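Local coordinates for protein oxalate--CoA ligase (Arabidopsis thaliana, PDB 5IE0) that belongs to the acyl-activating enzymes of the ANL superfamily, built from a large AMP-binding domain and a smaller C-terminal domain, at residues 259-264 against 288-293; 312-317 against 390-395; 341-346 against 363-368. All coordinates share one frame; numbering follows the deposited sequence.

Contact 1. Residues 259-264 against 288-293; sequences AVPTIH and CSASLA. With SRT (S,R meso-tartaric acid), chain C.
Ala259 and Cys288 are joined through their backbones: Cys288 N donates a bent hydrogen bond to Ala259 O, 3.2 Å long with 144° at the hydrogen. The next residue, Val260, turns its CA hydrogen to Cys288 O over 3.4 Å, a CA-H...O contact with 152° at the hydrogen.

Pro261 is the first residue of helix 261-273. Its ring, which needs no backbone N-H partner and so suits the first turn, packs on two carbonyl oxygens of the loop: CG comes 3.1 Å from Ala290 O and 3.6 Å from Ser291 O. The apolar contacts are two. Pro261 CB meets Leu292 CD1 at 3.8 Å; Leu292 reaches it because its CG is anti to the backbone N (chi1 -172°), carrying the branched end to the proline. Val260 adds CG1, 3.6 Å from Ser289 CB.

Polar chemistry lies at the other end. Ser289 OG, small enough to sit at the ligand's carboxylate, hydrogen-bonds O41 of the bound meso-tartaric acid at 2.6 Å and also pairs with His216 ND1; the loop thus lines the site where the meso-tartaric acid is bound.

The contact joins the ends of two adjacent parallel strands, 256-259 and 284-287, linked through helix 261-273 in a beta-alpha-beta crossover; after 284-287 the chain goes on to helix 294-304, and Ser291 and Ala293 touch helix 423-431 beyond.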
# COMPACT_ATOMS: atom_id res chain seq x y z
N ALA A 259 4.53 5.74 3.74
CA ALA A 259 3.14 5.88 4.13
C ALA A 259 2.31 6.48 2.99
O ALA A 259 2.84 6.85 1.95
CB ALA A 259 3.02 6.75 5.38
N VAL A 260 1.00 6.53 3.20
CA VAL A 260 0.10 7.17 2.25
C VAL A 260 -0.06 8.64 2.66
O VAL A 260 0.17 8.99 3.81
CB VAL A 260 -1.27 6.46 2.20
CG1 VAL A 260 -1.08 5.00 1.79
CG2 VAL A 260 -1.96 6.54 3.55
N PRO A 261 -0.43 9.51 1.71
CA PRO A 261 -0.57 10.94 1.99
C PRO A 261 -1.41 11.29 3.23
O PRO A 261 -1.06 12.23 3.92
CB PRO A 261 -1.23 11.47 0.72
CG PRO A 261 -0.62 10.62 -0.35
CD PRO A 261 -0.51 9.24 0.26
N THR A 262 -2.50 10.57 3.50
CA THR A 262 -3.34 10.93 4.64
C THR A 262 -2.59 10.68 5.96
O THR A 262 -2.72 11.45 6.93
CB THR A 262 -4.67 10.15 4.64
OG1 THR A 262 -4.42 8.75 4.53
CG2 THR A 262 -5.54 10.60 3.47
N ILE A 263 -1.78 9.62 5.98
CA ILE A 263 -0.96 9.31 7.15
C ILE A 263 0.12 10.38 7.33
O ILE A 263 0.37 10.85 8.44
CB ILE A 263 -0.31 7.92 7.03
CG1 ILE A 263 -1.38 6.82 7.03
CG2 ILE A 263 0.67 7.68 8.17
CD1 ILE A 263 -2.22 6.76 8.29
N HIS A 264 0.75 10.78 6.22
CA HIS A 264 1.73 11.87 6.26
C HIS A 264 1.09 13.15 6.79
O HIS A 264 1.72 13.91 7.52
CB HIS A 264 2.31 12.13 4.86
CG HIS A 264 3.30 11.09 4.41
ND1 HIS A 264 4.42 10.76 5.13
CD2 HIS A 264 3.33 10.32 3.29
CE1 HIS A 264 5.10 9.83 4.49
NE2 HIS A 264 4.46 9.55 3.37
N CYS A 288 3.18 6.95 -1.22
CA CYS A 288 2.63 6.11 -2.28
C CYS A 288 1.14 5.83 -2.06
O CYS A 288 0.60 6.19 -1.01
CB CYS A 288 3.41 4.79 -2.37
SG CYS A 288 3.17 3.84 -3.90
N SER A 289 0.52 5.19 -3.05
CA SER A 289 -0.88 4.70 -3.03
C SER A 289 -1.91 5.76 -3.45
O SER A 289 -2.97 5.41 -3.97
CB SER A 289 -1.27 4.13 -1.66
OG SER A 289 -0.43 3.06 -1.28
N ALA A 290 -1.62 7.03 -3.21
CA ALA A 290 -2.47 8.12 -3.67
C ALA A 290 -1.62 9.35 -3.93
O ALA A 290 -0.58 9.52 -3.30
CB ALA A 290 -3.58 8.42 -2.66
N SER A 291 -2.06 10.19 -4.85
CA SER A 291 -1.30 11.38 -5.25
C SER A 291 -0.86 12.22 -4.06
O SER A 291 -1.65 12.55 -3.18
CB SER A 291 -2.14 12.24 -6.20
OG SER A 291 -1.48 13.46 -6.48
N LEU A 292 0.43 12.56 -4.04
CA LEU A 292 0.93 13.45 -3.00
C LEU A 292 1.03 14.88 -3.51
O LEU A 292 1.84 15.17 -4.39
CB LEU A 292 2.30 12.99 -2.50
CG LEU A 292 2.85 13.72 -1.28
CD1 LEU A 292 1.96 13.44 -0.07
CD2 LEU A 292 4.28 13.30 -0.99
N ALA A 293 0.23 15.74 -2.89
CA ALA A 293 0.25 17.16 -3.23
C ALA A 293 1.63 17.74 -2.96
O ALA A 293 2.23 17.45 -1.92
CB ALA A 293 -0.82 17.91 -2.44
O1 SRT C . -4.21 -1.06 -2.79
O11 SRT C . -4.19 -0.85 -0.61
C1 SRT C . -3.61 -0.77 -1.72
C2 SRT C . -2.18 -0.28 -1.75
O2 SRT C . -1.29 -1.27 -1.32
C3 SRT C . -1.85 0.23 -3.13
O3 SRT C . -2.37 1.53 -3.16
C4 SRT C . -0.36 0.29 -3.34
O4 SRT C . 0.24 -0.67 -3.89
O41 SRT C . 0.30 1.30 -2.98

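Contact 2. Residues 312-317 against 390-395; sequences YAMTEA and FHTGDI. With SRT (S,R meso-tartaric acid), chain C.
Tyr312, Met314 and Glu316 reach across a buried interface between two sheets to meet Phe390, Thr392 and Asp394. Segment 312-317 ends a strand of the mixed sheet and carries YAMTE, which corresponds to the Tyr-(Gly/Ala)-x-Thr-Glu motif of the ANL superfamily; segment 390-395 carries the family's TGD motif, at a corner of the antiparallel sheet. The axes of 312-314 and 390-392 pass 10.3 Å apart, with their N-to-C directions 112° apart, so long side chains must span the gap.

Tyrosine suits the first crossing, since its ring fills the interior while its hydroxyl reaches a polar group. Having CG anti to the backbone N (chi1 167°) turns the Tyr312 ring toward 390-395 and brings OH to Asp394 OD2, a very short hydrogen bond of 2.5 Å; OD2 lies at the ring edge in its plane. The other carboxylate oxygen, OD1, is taken by a salt bridge to Arg409.

Met314 makes a Met-aromatic contact: SD comes in the ring plane to the edge of Phe390, 3.8 Å from CE2, and its methyl CE rests 3.6 Å from Thr392 O. Glu316 CG approaches the same ring obliquely, 3.7 Å from Phe390 CZ, and OE2 goes on to Tyr374 OH.

Gly393 takes the corner with positive phi, and Thr392 closes an ST turn over it: Asp394 N donates to Thr392 OG1 at 3.0 Å, while that hydroxyl is also bonded to Val363 O.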
# COMPACT_ATOMS: atom_id res chain seq x y z
N TYR A 312 4.54 5.16 -7.19
CA TYR A 312 3.29 4.81 -7.84
C TYR A 312 3.18 3.30 -7.89
O TYR A 312 4.10 2.61 -8.36
CB TYR A 312 3.24 5.45 -9.23
CG TYR A 312 2.17 4.97 -10.17
CD1 TYR A 312 0.83 4.99 -9.82
CD2 TYR A 312 2.51 4.55 -11.45
CE1 TYR A 312 -0.15 4.57 -10.71
CE2 TYR A 312 1.55 4.13 -12.34
CZ TYR A 312 0.23 4.14 -11.98
OH TYR A 312 -0.71 3.72 -12.88
N ALA A 313 2.05 2.78 -7.41
CA ALA A 313 1.92 1.35 -7.13
C ALA A 313 0.47 0.88 -7.11
O ALA A 313 -0.46 1.67 -6.94
CB ALA A 313 2.58 1.03 -5.81
N MET A 314 0.28 -0.43 -7.28
CA MET A 314 -1.05 -1.04 -7.14
C MET A 314 -0.92 -2.54 -6.93
O MET A 314 0.14 -3.13 -7.19
CB MET A 314 -1.93 -0.74 -8.36
CG MET A 314 -1.51 -1.43 -9.66
SD MET A 314 -2.32 -0.72 -11.11
CE MET A 314 -4.04 -1.07 -10.78
N THR A 315 -1.99 -3.15 -6.44
CA THR A 315 -2.00 -4.57 -6.09
C THR A 315 -1.60 -5.48 -7.25
O THR A 315 -0.81 -6.40 -7.09
CB THR A 315 -3.39 -5.01 -5.58
OG1 THR A 315 -3.78 -4.16 -4.49
CG2 THR A 315 -3.35 -6.46 -5.10
N GLU A 316 -2.13 -5.19 -8.44
CA GLU A 316 -1.86 -6.02 -9.61
C GLU A 316 -0.39 -5.99 -10.03
O GLU A 316 0.07 -6.87 -10.76
CB GLU A 316 -2.74 -5.59 -10.79
CG GLU A 316 -4.22 -5.89 -10.61
CD GLU A 316 -4.99 -4.74 -9.99
OE1 GLU A 316 -4.42 -3.99 -9.17
OE2 GLU A 316 -6.19 -4.58 -10.33
N ALA A 317 0.34 -4.98 -9.57
CA ALA A 317 1.76 -4.86 -9.88
C ALA A 317 2.64 -5.34 -8.73
O ALA A 317 3.84 -5.09 -8.72
CB ALA A 317 2.09 -3.42 -10.22
N PHE A 390 -0.30 -4.85 -18.89
CA PHE A 390 -1.47 -4.63 -18.04
C PHE A 390 -1.90 -3.16 -18.05
O PHE A 390 -1.08 -2.27 -17.88
CB PHE A 390 -1.17 -5.07 -16.60
CG PHE A 390 -2.23 -4.68 -15.61
CD1 PHE A 390 -3.47 -5.30 -15.63
CD2 PHE A 390 -2.00 -3.70 -14.67
CE1 PHE A 390 -4.46 -4.95 -14.73
CE2 PHE A 390 -2.98 -3.34 -13.75
CZ PHE A 390 -4.21 -3.97 -13.79
N HIS A 391 -3.20 -2.93 -18.22
CA HIS A 391 -3.76 -1.58 -18.19
C HIS A 391 -4.10 -1.16 -16.76
O HIS A 391 -4.94 -1.79 -16.11
CB HIS A 391 -4.99 -1.50 -19.08
CG HIS A 391 -4.69 -1.65 -20.54
ND1 HIS A 391 -4.91 -0.64 -21.46
CD2 HIS A 391 -4.18 -2.69 -21.24
CE1 HIS A 391 -4.55 -1.06 -22.66
NE2 HIS A 391 -4.10 -2.29 -22.56
N THR A 392 -3.45 -0.10 -16.27
CA THR A 392 -3.59 0.30 -14.87
C THR A 392 -4.91 0.98 -14.54
O THR A 392 -5.36 0.94 -13.40
CB THR A 392 -2.46 1.26 -14.45
OG1 THR A 392 -2.58 2.49 -15.19
CG2 THR A 392 -1.09 0.64 -14.68
N GLY A 393 -5.52 1.61 -15.53
CA GLY A 393 -6.72 2.40 -15.30
C GLY A 393 -6.39 3.85 -14.98
O GLY A 393 -7.28 4.65 -14.68
N ASP A 394 -5.10 4.19 -15.03
CA ASP A 394 -4.65 5.56 -14.80
C ASP A 394 -4.30 6.27 -16.10
O ASP A 394 -3.69 5.70 -16.99
CB ASP A 394 -3.41 5.58 -13.89
CG ASP A 394 -3.70 5.05 -12.50
OD1 ASP A 394 -4.59 5.59 -11.83
OD2 ASP A 394 -3.02 4.08 -12.09
N ILE A 395 -4.68 7.54 -16.17
CA ILE A 395 -4.22 8.43 -17.22
C ILE A 395 -3.03 9.25 -16.71
O ILE A 395 -3.09 9.83 -15.61
CB ILE A 395 -5.33 9.39 -17.70
CG1 ILE A 395 -6.49 8.61 -18.32
CG2 ILE A 395 -4.78 10.41 -18.69
CD1 ILE A 395 -6.07 7.72 -19.48
O1 SRT C . -4.21 -1.06 -2.79
O11 SRT C . -4.19 -0.85 -0.61
C1 SRT C . -3.61 -0.77 -1.72
C2 SRT C . -2.18 -0.28 -1.75
O2 SRT C . -1.29 -1.27 -1.32
C3 SRT C . -1.85 0.23 -3.13
O3 SRT C . -2.37 1.53 -3.16
C4 SRT C . -0.36 0.29 -3.34
O4 SRT C . 0.24 -0.67 -3.89
O41 SRT C . 0.30 1.30 -2.98

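Contact 3. Residues 341-346 against 363-368; sequences VGQEMA and VCIRGP
Glu344 and Arg366 lie side by side and point the same way, their carboxylate and guanidinium planes 43° apart. Their opposite charges make a side-on salt bridge. Arg366 NE reaches OE2 of Glu344 at 2.8 Å from above the carboxylate plane, and Arg366 NH2 uses the syn lone pairs of both oxygens, at 2.9 Å from Glu344 OE2 and 3.1 Å from Glu344 OE1. The remaining nitrogen, NH1, bonds Phe387 O, which helps fix the rotation of the head group; the side chain of Trp389 packs against both side chains.

This pair is one rung of an antiparallel beta hairpin, strands 344-348 and 361-366. Glu344 with Arg366 and Ala346 with Cys364 are hydrogen-bonded pairs, and Met345 with Ile365 between them is a non-hydrogen-bonded one.

On the face of Met345 and Ile365 the side chains are apolar and cross at a slant. The methionine, extended until it bends at chi3 (-70°), sets CE 3.9 Å from Ile365 CG2 and CG within 3.9 Å of Val363 CG1; Met321 covers this side. Where the pairing frays, Gly367 has no side chain and Gln343 CB can come 4.2 Å from its CA, while Gln343 NE2 bonds Val341 O and Leu320 O.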
# COMPACT_ATOMS: atom_id res chain seq x y z
N VAL A 341 10.42 1.16 -12.32
CA VAL A 341 11.51 0.39 -11.71
C VAL A 341 11.39 -1.10 -12.01
O VAL A 341 10.43 -1.74 -11.61
CB VAL A 341 11.54 0.58 -10.19
CG1 VAL A 341 12.72 -0.18 -9.59
CG2 VAL A 341 11.63 2.06 -9.83
N GLY A 342 12.37 -1.64 -12.73
CA GLY A 342 12.45 -3.07 -12.96
C GLY A 342 11.33 -3.64 -13.82
O GLY A 342 11.12 -4.85 -13.85
N GLN A 343 10.62 -2.76 -14.52
CA GLN A 343 9.53 -3.19 -15.39
C GLN A 343 9.33 -2.21 -16.53
O GLN A 343 9.76 -1.06 -16.46
CB GLN A 343 8.23 -3.34 -14.60
CG GLN A 343 7.69 -2.03 -14.05
CD GLN A 343 6.78 -2.22 -12.85
OE1 GLN A 343 5.57 -2.38 -12.99
NE2 GLN A 343 7.37 -2.22 -11.66
N GLU A 344 8.68 -2.68 -17.59
CA GLU A 344 8.34 -1.83 -18.72
C GLU A 344 7.09 -1.03 -18.43
O GLU A 344 6.16 -1.51 -17.76
CB GLU A 344 8.13 -2.68 -19.97
CG GLU A 344 9.34 -3.45 -20.42
CD GLU A 344 9.04 -4.32 -21.61
OE1 GLU A 344 9.13 -3.82 -22.74
OE2 GLU A 344 8.70 -5.51 -21.40
N MET A 345 7.06 0.19 -18.94
CA MET A 345 5.92 1.08 -18.77
C MET A 345 5.74 1.93 -20.02
O MET A 345 6.70 2.47 -20.55
CB MET A 345 6.12 1.97 -17.54
CG MET A 345 4.97 2.92 -17.28
SD MET A 345 5.19 3.89 -15.79
CE MET A 345 4.98 2.64 -14.52
N ALA A 346 4.51 2.03 -20.49
CA ALA A 346 4.23 2.82 -21.68
C ALA A 346 2.90 3.56 -21.56
O ALA A 346 2.02 3.15 -20.81
CB ALA A 346 4.23 1.94 -22.91
N VAL A 363 -1.63 4.54 -18.61
CA VAL A 363 -0.41 3.91 -18.15
C VAL A 363 -0.55 2.39 -18.20
O VAL A 363 -1.49 1.83 -17.63
CB VAL A 363 -0.05 4.34 -16.71
CG1 VAL A 363 1.26 3.69 -16.26
CG2 VAL A 363 0.04 5.86 -16.62
N CYS A 364 0.38 1.74 -18.90
CA CYS A 364 0.39 0.29 -19.02
C CYS A 364 1.74 -0.25 -18.60
O CYS A 364 2.77 0.38 -18.84
CB CYS A 364 0.07 -0.14 -20.46
SG CYS A 364 -1.55 0.39 -21.05
N ILE A 365 1.75 -1.43 -17.98
CA ILE A 365 2.99 -2.00 -17.47
C ILE A 365 3.20 -3.44 -17.91
O ILE A 365 2.25 -4.14 -18.25
CB ILE A 365 3.04 -1.94 -15.93
CG1 ILE A 365 1.92 -2.79 -15.32
CG2 ILE A 365 2.95 -0.50 -15.45
CD1 ILE A 365 1.87 -2.75 -13.80
N ARG A 366 4.46 -3.88 -17.91
CA ARG A 366 4.77 -5.29 -18.16
C ARG A 366 6.04 -5.69 -17.41
O ARG A 366 7.07 -5.05 -17.55
CB ARG A 366 4.94 -5.57 -19.65
CG ARG A 366 5.24 -7.04 -19.96
CD ARG A 366 5.22 -7.34 -21.47
NE ARG A 366 6.36 -6.75 -22.17
CZ ARG A 366 6.58 -6.86 -23.47
NH1 ARG A 366 5.75 -7.55 -24.24
NH2 ARG A 366 7.65 -6.28 -24.02
N GLY A 367 5.96 -6.77 -16.64
CA GLY A 367 7.11 -7.22 -15.88
C GLY A 367 6.80 -8.42 -15.00
O GLY A 367 5.65 -8.79 -14.84
N PRO A 368 7.85 -9.02 -14.41
CA PRO A 368 7.69 -10.21 -13.57
C PRO A 368 6.99 -9.93 -12.24
O PRO A 368 6.65 -10.86 -11.51
CB PRO A 368 9.14 -10.67 -13.36
CG PRO A 368 9.93 -9.41 -13.44
CD PRO A 368 9.24 -8.56 -14.47

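Overall arrangement
From the N terminus, contact 1 comes first: 288-293 returns to 259-264, closing a beta-alpha-beta unit around helix 261-273, at the parallel edge of the mixed sheet. The chain then runs on to 312-317, where Cys288 SG packs 3.4 Å from Ala313 CB, so contacts 1 and 2 adjoin in space although they follow in series. Contact 2 closes a much longer loop, to 390-395, joining the mixed sheet to the antiparallel sheet of contact 3, the hairpin nested inside that loop. There Phe390 N lies 2.7 Å from Ile365 O. Contacts 1 and 2 both touch the meso-tartaric acid; contact 3 stands back from contact 1, nearest atoms about 10 Å apart.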